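Local coordinates for 2-C-methyl-D-erythritol 4-phosphate cytidylyltransferase (Thermus thermophilus HB8, PDB 2PX7), which probably catalyses the transfer of a cytidylyl group from CTP to 2-C-methyl-D-erythritol 4-phosphate in the non-mevalonate route to isoprenoids, at residues Glu67-Gly75 and Leu82-Gly90; Val26-Gly34 and Arg93-Leu101. All coordinates share one frame; numbering follows the deposited sequence.

Contact 1: Glu67-Gly75 and Leu82-Gly90; sequences EVLVALPPG and LGAVFLEGG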
ATOM      1  N   GLU A  67      28.011   3.146 -11.239  1.00 36.59           N
ATOM      2  CA  GLU A  67      27.593   2.513 -12.501  1.00 35.68           C
ATOM      3  C   GLU A  67      26.082   2.229 -12.488  1.00 34.84           C
ATOM      4  O   GLU A  67      25.568   1.598 -11.554  1.00 34.75           O
ATOM      5  CB  GLU A  67      28.387   1.215 -12.700  1.00 35.66           C
ATOM      6  CG  GLU A  67      28.020   0.398 -13.934  1.00 35.91           C
ATOM      7  CD  GLU A  67      28.830  -0.895 -14.037  1.00 36.59           C
ATOM      8  OE1 GLU A  67      28.660  -1.799 -13.186  1.00 35.03           O
ATOM      9  OE2 GLU A  67      29.629  -1.012 -14.993  1.00 39.21           O
ATOM     10  N   VAL A  68      25.376   2.732 -13.496  1.00 33.91           N
ATOM     11  CA  VAL A  68      23.958   2.440 -13.690  1.00 33.18           C
ATOM     12  C   VAL A  68      23.795   1.689 -15.022  1.00 33.04           C
ATOM     13  O   VAL A  68      24.250   2.154 -16.079  1.00 32.88           O
ATOM     14  CB  VAL A  68      23.070   3.708 -13.667  1.00 33.19           C
ATOM     15  CG1 VAL A  68      21.582   3.340 -13.763  1.00 32.28           C
ATOM     16  CG2 VAL A  68      23.336   4.570 -12.407  1.00 33.24           C
ATOM     17  N   LEU A  69      23.161   0.522 -14.952  1.00 31.96           N
ATOM     18  CA  LEU A  69      22.918  -0.319 -16.126  1.00 31.06           C
ATOM     19  C   LEU A  69      21.423  -0.501 -16.284  1.00 30.48           C
ATOM     20  O   LEU A  69      20.730  -0.880 -15.334  1.00 29.46           O
ATOM     21  CB  LEU A  69      23.608  -1.672 -15.954  1.00 31.19           C
ATOM     22  CG  LEU A  69      25.137  -1.661 -15.819  1.00 32.52           C
ATOM     23  CD1 LEU A  69      25.632  -2.925 -15.161  1.00 31.83           C
ATOM     24  CD2 LEU A  69      25.816  -1.501 -17.190  1.00 33.28           C
ATOM     25  N   VAL A  70      20.929  -0.214 -17.482  1.00 30.21           N
ATOM     26  CA  VAL A  70      19.499  -0.184 -17.764  1.00 30.49           C
ATOM     27  C   VAL A  70      19.159  -1.143 -18.899  1.00 31.53           C
ATOM     28  O   VAL A  70      19.842  -1.164 -19.930  1.00 31.50           O
ATOM     29  CB  VAL A  70      19.027   1.244 -18.156  1.00 30.37           C
ATOM     30  CG1 VAL A  70      17.509   1.271 -18.451  1.00 28.85           C
ATOM     31  CG2 VAL A  70      19.385   2.254 -17.061  1.00 29.80           C
ATOM     32  N   ALA A  71      18.097  -1.921 -18.703  1.00 31.93           N
ATOM     33  CA  ALA A  71      17.575  -2.810 -19.726  1.00 32.89           C
ATOM     34  C   ALA A  71      16.343  -2.187 -20.351  1.00 34.17           C
ATOM     35  O   ALA A  71      15.443  -1.735 -19.632  1.00 34.83           O
ATOM     36  CB  ALA A  71      17.232  -4.159 -19.133  1.00 32.77           C
ATOM     37  N   LEU A  72      16.296  -2.151 -21.683  1.00 34.40           N
ATOM     38  CA  LEU A  72      15.127  -1.631 -22.374  1.00 35.47           C
ATOM     39  C   LEU A  72      14.562  -2.658 -23.356  1.00 36.43           C
ATOM     40  O   LEU A  72      15.297  -3.523 -23.832  1.00 36.04           O
ATOM     41  CB  LEU A  72      15.463  -0.318 -23.101  1.00 35.49           C
ATOM     42  CG  LEU A  72      15.759   0.911 -22.238  1.00 35.34           C
ATOM     43  CD1 LEU A  72      16.152   2.082 -23.122  1.00 34.83           C
ATOM     44  CD2 LEU A  72      14.563   1.273 -21.337  1.00 35.97           C
ATOM     45  N   PRO A  73      13.259  -2.563 -23.678  1.00 37.54           N
ATOM     46  CA  PRO A  73      12.744  -3.576 -24.595  1.00 39.19           C
ATOM     47  C   PRO A  73      13.472  -3.472 -25.951  1.00 40.59           C
ATOM     48  O   PRO A  73      13.832  -2.366 -26.357  1.00 41.05           O
ATOM     49  CB  PRO A  73      11.259  -3.218 -24.737  1.00 39.44           C
ATOM     50  CG  PRO A  73      10.955  -2.280 -23.588  1.00 38.71           C
ATOM     51  CD  PRO A  73      12.237  -1.568 -23.302  1.00 37.57           C
ATOM     52  N   PRO A  74      13.737  -4.617 -26.622  1.00 41.59           N
ATOM     53  CA  PRO A  74      14.410  -4.561 -27.923  1.00 42.33           C
ATOM     54  C   PRO A  74      13.668  -3.629 -28.891  1.00 43.43           C
ATOM     55  O   PRO A  74      12.438  -3.642 -28.937  1.00 43.17           O
ATOM     56  CB  PRO A  74      14.338  -6.011 -28.409  1.00 42.21           C
ATOM     57  CG  PRO A  74      14.264  -6.836 -27.144  1.00 42.11           C
ATOM     58  CD  PRO A  74      13.414  -6.004 -26.224  1.00 41.79           C
ATOM     59  N   GLY A  75      14.408  -2.818 -29.642  1.00 44.73           N
ATOM     60  CA  GLY A  75      13.790  -1.851 -30.552  1.00 46.60           C
ATOM     61  C   GLY A  75      13.578  -0.457 -29.973  1.00 47.86           C
ATOM     62  O   GLY A  75      13.533   0.520 -30.720  1.00 48.38           O
ATOM     63  N   LEU A  82      22.168  10.633 -20.787  1.00 55.20           N
ATOM     64  CA  LEU A  82      21.908  10.249 -19.405  1.00 53.99           C
ATOM     65  C   LEU A  82      23.122   9.497 -18.885  1.00 52.90           C
ATOM     66  O   LEU A  82      23.910   8.967 -19.667  1.00 53.37           O
ATOM     67  CB  LEU A  82      20.652   9.383 -19.325  1.00 54.28           C
ATOM     68  CG  LEU A  82      19.406   9.902 -20.049  1.00 54.67           C
ATOM     69  CD1 LEU A  82      18.349   8.811 -20.101  1.00 55.51           C
ATOM     70  CD2 LEU A  82      18.848  11.166 -19.389  1.00 54.97           C
ATOM     71  N   GLY A  83      23.299   9.461 -17.572  1.00 51.40           N
ATOM     72  CA  GLY A  83      24.446   8.751 -17.019  1.00 49.92           C
ATOM     73  C   GLY A  83      24.082   7.302 -16.755  1.00 48.54           C
ATOM     74  O   GLY A  83      23.747   6.945 -15.604  1.00 49.24           O
ATOM     75  N   ALA A  84      24.114   6.486 -17.817  1.00 45.88           N
ATOM     76  CA  ALA A  84      23.750   5.067 -17.757  1.00 43.67           C
ATOM     77  C   ALA A  84      24.213   4.306 -19.007  1.00 42.27           C
ATOM     78  O   ALA A  84      24.330   4.883 -20.083  1.00 41.88           O
ATOM     79  CB  ALA A  84      22.238   4.902 -17.576  1.00 43.46           C
ATOM     80  N   VAL A  85      24.463   3.007 -18.849  1.00 40.30           N
ATOM     81  CA  VAL A  85      24.736   2.108 -19.979  1.00 38.50           C
ATOM     82  C   VAL A  85      23.492   1.249 -20.253  1.00 37.36           C
ATOM     83  O   VAL A  85      22.885   0.733 -19.325  1.00 36.08           O
ATOM     84  CB  VAL A  85      26.020   1.264 -19.730  1.00 38.74           C
ATOM     85  CG1 VAL A  85      26.170   0.141 -20.762  1.00 38.31           C
ATOM     86  CG2 VAL A  85      27.268   2.180 -19.728  1.00 38.53           C
ATOM     87  N   PHE A  86      23.104   1.140 -21.523  1.00 36.27           N
ATOM     88  CA  PHE A  86      21.863   0.468 -21.926  1.00 36.18           C
ATOM     89  C   PHE A  86      22.102  -0.846 -22.669  1.00 36.33           C
ATOM     90  O   PHE A  86      23.045  -0.959 -23.452  1.00 36.31           O
ATOM     91  CB  PHE A  86      21.016   1.394 -22.800  1.00 36.06           C
ATOM     92  CG  PHE A  86      20.545   2.633 -22.092  1.00 36.64           C
ATOM     93  CD1 PHE A  86      19.295   2.665 -21.485  1.00 36.44           C
ATOM     94  CD2 PHE A  86      21.358   3.766 -22.025  1.00 37.09           C
ATOM     95  CE1 PHE A  86      18.856   3.808 -20.815  1.00 38.60           C
ATOM     96  CE2 PHE A  86      20.929   4.926 -21.361  1.00 38.44           C
ATOM     97  CZ  PHE A  86      19.675   4.943 -20.750  1.00 37.50           C
ATOM     98  N   LEU A  87      21.248  -1.833 -22.410  1.00 36.17           N
ATOM     99  CA  LEU A  87      21.249  -3.094 -23.152  1.00 35.98           C
ATOM    100  C   LEU A  87      19.803  -3.491 -23.415  1.00 35.52           C
ATOM    101  O   LEU A  87      18.879  -2.893 -22.850  1.00 34.89           O
ATOM    102  CB  LEU A  87      21.928  -4.232 -22.374  1.00 36.65           C
ATOM    103  CG  LEU A  87      22.772  -4.189 -21.100  1.00 38.27           C
ATOM    104  CD1 LEU A  87      23.170  -5.606 -20.727  1.00 39.32           C
ATOM    105  CD2 LEU A  87      24.035  -3.342 -21.247  1.00 42.49           C
ATOM    106  N   GLU A  88      19.613  -4.499 -24.264  1.00 34.58           N
ATOM    107  CA  GLU A  88      18.279  -5.008 -24.562  1.00 34.78           C
ATOM    108  C   GLU A  88      17.877  -5.998 -23.481  1.00 34.24           C
ATOM    109  O   GLU A  88      18.642  -6.908 -23.151  1.00 33.77           O
ATOM    110  CB  GLU A  88      18.232  -5.678 -25.938  1.00 34.47           C
ATOM    111  CG  GLU A  88      18.727  -4.787 -27.066  1.00 35.69           C
ATOM    112  CD  GLU A  88      18.556  -5.397 -28.442  1.00 35.77           C
ATOM    113  OE1 GLU A  88      18.724  -6.629 -28.621  1.00 33.49           O
ATOM    114  OE2 GLU A  88      18.240  -4.612 -29.359  1.00 39.44           O
ATOM    115  N   GLY A  89      16.695  -5.794 -22.910  1.00 34.20           N
ATOM    116  CA  GLY A  89      16.155  -6.708 -21.909  1.00 34.15           C
ATOM    117  C   GLY A  89      15.522  -7.948 -22.519  1.00 34.45           C
ATOM    118  O   GLY A  89      15.280  -8.014 -23.744  1.00 34.10           O
ATOM    119  N   GLY A  90      15.253  -8.940 -21.666  1.00 34.48           N
ATOM    120  CA  GLY A  90      14.558 -10.145 -22.086  1.00 33.63           C
ATOM    121  C   GLY A  90      13.064 -10.015 -21.944  1.00 34.08           C
ATOM    122  O   GLY A  90      12.539  -8.924 -21.688  1.00 33.95           O
TER
HETATM  123  O   HOH W   1      16.996  -2.273 -29.345  1.00 41.72           O

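Contact 2: Val26-Gly34 and Arg93-Leu101; sequences VSVLIPAAG and RQASVARLL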
ATOM      1  N   VAL A  26      28.174   2.720  -5.919  1.00 47.65           N
ATOM      2  CA  VAL A  26      28.592   1.410  -6.606  1.00 45.12           C
ATOM      3  C   VAL A  26      27.701   0.848  -7.826  1.00 43.17           C
ATOM      4  O   VAL A  26      27.462   1.595  -8.753  1.00 42.75           O
ATOM      5  CB  VAL A  26      29.137   0.314  -5.607  1.00 45.63           C
ATOM      6  CG1 VAL A  26      30.640   0.444  -5.443  1.00 47.27           C
ATOM      7  CG2 VAL A  26      28.504   0.398  -4.236  1.00 46.96           C
ATOM      8  N   SER A  27      27.228  -0.406  -7.874  1.00 40.87           N
ATOM      9  CA  SER A  27      26.567  -0.925  -9.144  1.00 39.14           C
ATOM     10  C   SER A  27      24.993  -1.113  -9.270  1.00 37.57           C
ATOM     11  O   SER A  27      24.418  -2.025  -8.694  1.00 36.82           O
ATOM     12  CB  SER A  27      27.283  -2.203  -9.583  1.00 40.28           C
ATOM     13  OG  SER A  27      27.259  -2.396 -10.982  1.00 40.47           O
ATOM     14  N   VAL A  28      24.311  -0.284 -10.064  1.00 35.11           N
ATOM     15  CA  VAL A  28      22.834  -0.247 -10.073  1.00 33.70           C
ATOM     16  C   VAL A  28      22.213  -0.893 -11.325  1.00 31.89           C
ATOM     17  O   VAL A  28      22.530  -0.500 -12.451  1.00 31.46           O
ATOM     18  CB  VAL A  28      22.293   1.220  -9.917  1.00 32.95           C
ATOM     19  CG1 VAL A  28      20.797   1.256 -10.026  1.00 32.92           C
ATOM     20  CG2 VAL A  28      22.748   1.851  -8.592  1.00 32.26           C
ATOM     21  N   LEU A  29      21.328  -1.874 -11.128  1.00 29.47           N
ATOM     22  CA  LEU A  29      20.679  -2.557 -12.261  1.00 27.94           C
ATOM     23  C   LEU A  29      19.216  -2.190 -12.338  1.00 27.44           C
ATOM     24  O   LEU A  29      18.486  -2.379 -11.369  1.00 27.03           O
ATOM     25  CB  LEU A  29      20.842  -4.087 -12.179  1.00 27.46           C
ATOM     26  CG  LEU A  29      22.201  -4.626 -11.706  1.00 27.19           C
ATOM     27  CD1 LEU A  29      22.210  -6.168 -11.706  1.00 26.15           C
ATOM     28  CD2 LEU A  29      23.320  -4.082 -12.594  1.00 28.16           C
ATOM     29  N   ILE A  30      18.807  -1.667 -13.494  1.00 27.14           N
ATOM     30  CA  ILE A  30      17.430  -1.255 -13.757  1.00 28.15           C
ATOM     31  C   ILE A  30      16.780  -2.116 -14.867  1.00 29.17           C
ATOM     32  O   ILE A  30      16.842  -1.757 -16.051  1.00 29.12           O
ATOM     33  CB  ILE A  30      17.351   0.274 -14.139  1.00 27.81           C
ATOM     34  CG1 ILE A  30      18.136   1.178 -13.155  1.00 26.50           C
ATOM     35  CG2 ILE A  30      15.904   0.732 -14.410  1.00 27.34           C
ATOM     36  CD1 ILE A  30      17.690   1.175 -11.640  1.00 25.29           C
ATOM     37  N   PRO A  31      16.135  -3.244 -14.489  1.00 30.59           N
ATOM     38  CA  PRO A  31      15.487  -4.114 -15.491  1.00 32.10           C
ATOM     39  C   PRO A  31      14.171  -3.546 -16.009  1.00 33.90           C
ATOM     40  O   PRO A  31      13.122  -4.076 -15.691  1.00 34.95           O
ATOM     41  CB  PRO A  31      15.233  -5.415 -14.712  1.00 32.03           C
ATOM     42  CG  PRO A  31      15.035  -4.940 -13.253  1.00 30.41           C
ATOM     43  CD  PRO A  31      15.977  -3.763 -13.108  1.00 31.02           C
ATOM     44  N   ALA A  32      14.230  -2.487 -16.808  1.00 36.27           N
ATOM     45  CA  ALA A  32      13.032  -1.796 -17.308  1.00 38.30           C
ATOM     46  C   ALA A  32      12.585  -2.236 -18.715  1.00 39.97           C
ATOM     47  O   ALA A  32      12.448  -1.402 -19.622  1.00 40.60           O
ATOM     48  CB  ALA A  32      13.267  -0.291 -17.292  1.00 37.75           C
ATOM     49  N   ALA A  33      12.338  -3.521 -18.921  1.00 41.98           N
ATOM     50  CA  ALA A  33      11.972  -3.947 -20.275  1.00 44.10           C
ATOM     51  C   ALA A  33      10.463  -4.222 -20.516  1.00 45.73           C
ATOM     52  O   ALA A  33      10.060  -4.695 -21.599  1.00 46.99           O
ATOM     53  CB  ALA A  33      12.868  -5.083 -20.750  1.00 43.51           C
ATOM     54  N   GLY A  34       9.630  -3.878 -19.531  1.00 46.96           N
ATOM     55  CA  GLY A  34       8.174  -4.009 -19.663  1.00 47.37           C
ATOM     56  C   GLY A  34       7.626  -3.098 -20.739  1.00 47.34           C
ATOM     57  O   GLY A  34       8.105  -1.981 -20.900  1.00 47.83           O
ATOM     58  N   ARG A  93      11.363  -9.574 -16.437  1.00 32.00           N
ATOM     59  CA  ARG A  93      12.206  -8.766 -15.563  1.00 31.92           C
ATOM     60  C   ARG A  93      13.418  -9.576 -15.119  1.00 30.81           C
ATOM     61  O   ARG A  93      14.541  -9.103 -15.184  1.00 30.65           O
ATOM     62  CB  ARG A  93      11.394  -8.256 -14.357  1.00 32.09           C
ATOM     63  CG  ARG A  93      12.155  -7.383 -13.342  1.00 32.41           C
ATOM     64  CD  ARG A  93      11.400  -7.385 -11.975  1.00 35.77           C
ATOM     65  NE  ARG A  93      11.957  -6.483 -10.951  1.00 43.01           N
ATOM     66  CZ  ARG A  93      12.960  -6.790 -10.113  1.00 45.06           C
ATOM     67  NH1 ARG A  93      13.562  -7.980 -10.182  1.00 47.05           N
ATOM     68  NH2 ARG A  93      13.374  -5.910  -9.205  1.00 42.74           N
ATOM     69  N   GLN A  94      13.188 -10.824 -14.717  1.00 30.09           N
ATOM     70  CA  GLN A  94      14.254 -11.693 -14.254  1.00 28.70           C
ATOM     71  C   GLN A  94      15.341 -11.905 -15.297  1.00 28.48           C
ATOM     72  O   GLN A  94      16.522 -11.890 -14.961  1.00 27.31           O
ATOM     73  CB  GLN A  94      13.684 -13.037 -13.818  1.00 28.54           C
ATOM     74  CG  GLN A  94      14.722 -13.945 -13.179  1.00 27.35           C
ATOM     75  CD  GLN A  94      14.118 -15.192 -12.566  1.00 27.32           C
ATOM     76  OE1 GLN A  94      13.068 -15.132 -11.930  1.00 28.99           O
ATOM     77  NE2 GLN A  94      14.785 -16.316 -12.730  1.00 25.45           N
ATOM     78  N   ALA A  95      14.926 -12.145 -16.547  1.00 28.47           N
ATOM     79  CA  ALA A  95      15.859 -12.295 -17.674  1.00 28.22           C
ATOM     80  C   ALA A  95      16.624 -10.999 -17.906  1.00 27.49           C
ATOM     81  O   ALA A  95      17.812 -11.026 -18.184  1.00 27.45           O
ATOM     82  CB  ALA A  95      15.110 -12.713 -18.951  1.00 28.29           C
ATOM     83  N   SER A  96      15.943  -9.862 -17.776  1.00 27.44           N
ATOM     84  CA  SER A  96      16.627  -8.575 -17.912  1.00 26.97           C
ATOM     85  C   SER A  96      17.666  -8.389 -16.821  1.00 26.70           C
ATOM     86  O   SER A  96      18.784  -7.953 -17.120  1.00 25.50           O
ATOM     87  CB  SER A  96      15.648  -7.407 -17.935  1.00 26.97           C
ATOM     88  OG  SER A  96      14.772  -7.518 -19.042  1.00 27.63           O
ATOM     89  N   VAL A  97      17.316  -8.733 -15.571  1.00 26.01           N
ATOM     90  CA  VAL A  97      18.294  -8.672 -14.462  1.00 26.22           C
ATOM     91  C   VAL A  97      19.547  -9.511 -14.739  1.00 26.36           C
ATOM     92  O   VAL A  97      20.668  -9.050 -14.509  1.00 26.60           O
ATOM     93  CB  VAL A  97      17.705  -9.116 -13.088  1.00 26.34           C
ATOM     94  CG1 VAL A  97      18.831  -9.280 -12.047  1.00 25.56           C
ATOM     95  CG2 VAL A  97      16.646  -8.133 -12.586  1.00 24.94           C
ATOM     96  N   ALA A  98      19.362 -10.749 -15.200  1.00 26.39           N
ATOM     97  CA  ALA A  98      20.504 -11.629 -15.535  1.00 26.97           C
ATOM     98  C   ALA A  98      21.435 -11.000 -16.595  1.00 27.06           C
ATOM     99  O   ALA A  98      22.665 -11.089 -16.512  1.00 27.44           O
ATOM    100  CB  ALA A  98      19.995 -13.018 -16.011  1.00 26.31           C
ATOM    101  N   ARG A  99      20.834 -10.355 -17.584  1.00 27.94           N
ATOM    102  CA  ARG A  99      21.590  -9.670 -18.631  1.00 28.68           C
ATOM    103  C   ARG A  99      22.399  -8.524 -18.078  1.00 28.70           C
ATOM    104  O   ARG A  99      23.605  -8.432 -18.322  1.00 28.44           O
ATOM    105  CB  ARG A  99      20.655  -9.192 -19.736  1.00 28.79           C
ATOM    106  CG  ARG A  99      20.045 -10.363 -20.520  1.00 30.43           C
ATOM    107  CD  ARG A  99      19.189  -9.824 -21.640  1.00 33.44           C
ATOM    108  NE  ARG A  99      18.423 -10.862 -22.317  1.00 34.65           N
ATOM    109  CZ  ARG A  99      17.959 -10.755 -23.563  1.00 37.87           C
ATOM    110  NH1 ARG A  99      18.207  -9.654 -24.279  1.00 36.07           N
ATOM    111  NH2 ARG A  99      17.248 -11.752 -24.097  1.00 36.40           N
ATOM    112  N   LEU A 100      21.734  -7.670 -17.308  1.00 28.49           N
ATOM    113  CA  LEU A 100      22.389  -6.553 -16.633  1.00 28.98           C
ATOM    114  C   LEU A 100      23.501  -7.020 -15.715  1.00 29.05           C
ATOM    115  O   LEU A 100      24.557  -6.407 -15.651  1.00 29.42           O
ATOM    116  CB  LEU A 100      21.361  -5.725 -15.845  1.00 28.53           C
ATOM    117  CG  LEU A 100      20.310  -5.021 -16.706  1.00 28.92           C
ATOM    118  CD1 LEU A 100      19.256  -4.390 -15.812  1.00 28.27           C
ATOM    119  CD2 LEU A 100      20.961  -3.976 -17.629  1.00 28.91           C
ATOM    120  N   LEU A 101      23.249  -8.109 -15.003  1.00 30.08           N
ATOM    121  CA  LEU A 101      24.188  -8.644 -14.010  1.00 30.94           C
ATOM    122  C   LEU A 101      25.529  -9.066 -14.618  1.00 31.91           C
ATOM    123  O   LEU A 101      26.584  -8.888 -14.008  1.00 30.96           O
ATOM    124  CB  LEU A 101      23.540  -9.842 -13.310  1.00 30.60           C
ATOM    125  CG  LEU A 101      24.080 -10.405 -12.000  1.00 31.18           C
ATOM    126  CD1 LEU A 101      24.338  -9.299 -10.947  1.00 29.33           C
ATOM    127  CD2 LEU A 101      23.082 -11.457 -11.504  1.00 29.84           C
TER

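Contact 1: Glu67-Gly75 and Leu82-Gly90
Val70 and Phe86 are paired across two parallel strands and project together from the same face of the sheet. The ring meets the valine obliquely through CD1 and CE1: CD1 is 3.6 Å from Val70 CB, and CE1 lies against CB and the CG1 branch. Because the ring stem stands beside its own backbone N (chi1 -64°), with CG anti to the carbonyl carbon, CD1 of the phenyl can also reach Leu72, whose CD1 meets Phe86 CD1 at 3.6 Å from an oblique direction. The other valine branch, CG2, turns to the methyl of Ala84, so Val70 meets Ala84 with one branch and the ring with CB and the other. Further out, Pro78 and Pro79 pack on Phe86, while Leu55 of helix 54-61 packs on Val70.

Strand 85-88 is the outermost strand at one end of the mixed, mainly parallel sheet of this Rossmann-like nucleotidyltransferase fold, and strand 67-72 is its inner neighbour. Five backbone bonds join the two segments. Val70 gives its N to Val85 O and its O to Leu87 N, so both of its polar backbone atoms are engaged by the edge strand. The last bond, Gly89 N to Leu72 O (2.8 Å), differs: its donor sits 39° out of the carbonyl plane.

On the opposite face Leu69 and Val85 run alongside each other, CD2 of the leucine resting 3.8 Å from Val85 CB. Ala71 CB touches Gly89 CA at 3.9 Å, and the lack of a side chain at Gly89 lets the chains come this close there. Where the strands end, a water donates to Glu88 OE2 (2.6 Å) and accepts from Gly75 N, linking the glutamate side chain to the loop at Gly75.

Contact 2: Val26-Gly34 and Arg93-Leu101
Helix 93-103, here residues 93-101, packs on one face of the central sheet of this Rossmann-like α/β fold, running roughly antiparallel (147°) to strand 27-31, whose axis passes 7.7 Å away. Leu29, Pro31 and Ala33 point their side chains at the helix, and no hydrogen bond crosses the interface. Leu29 and Leu100 pass head to foot, with Leu29 CB 4.0 Å from Leu100 CD1. That methyl travels on to the strand backbone, where it presses on Ile30 C at 3.5 Å and on the nitrogen of Pro31. Leu29 meanwhile sends CD1 obliquely to Leu101 CD1 (3.9 Å) and CD2 to the backbone oxygen of Leu100. With an alanine in place of Leu29, both branches would be gone, which would probably open a gap beside Leu101 CD1 and leave Leu100 less firmly held against the sheet.

Pro31 is the centre of an inverse gamma turn, and its ring fits among Arg93, Ser96 and Val97. Val97 CG2 stands beside the backbone N, its CG1 partner being anti to that atom (chi1 169°), and it lies alongside the ring, 3.6 Å from Pro31 CG. Ser96 contributes CB to the same ring, whereas its OG meets the methyl of Ala33. Arg93 runs extended from CG to NE alongside the proline, and the last torsion turns the guanidinium face to it. Asp113 holds that group through a salt bridge to NH2, close to Lys217, predicted to position the substrate MEP. Pro31 CG lies over the centre of one guanidinium face, 4.1 Å above its plane.

How the contacts relate
The centres of contacts 1 and 2 lie about 8 Å apart. Along the sequence, both segments of contact 1 fall between the two segments of contact 2: strand 27-31 comes first, then strands 67-72 and 85-88, then the helix beginning at Arg93. Strands 67-72 and 27-31 are sheet neighbours, joined by backbone bonds such as Leu69 N to Val28 O (2.8 Å). The helix spans both contacts, because Leu100 also touches Leu69, Ala71 and Leu87. Together they build one end of the sheet and the helix packed on it, near Lys44, predicted to stabilise the transition state, and the predicted substrate-positioning residue Lys217.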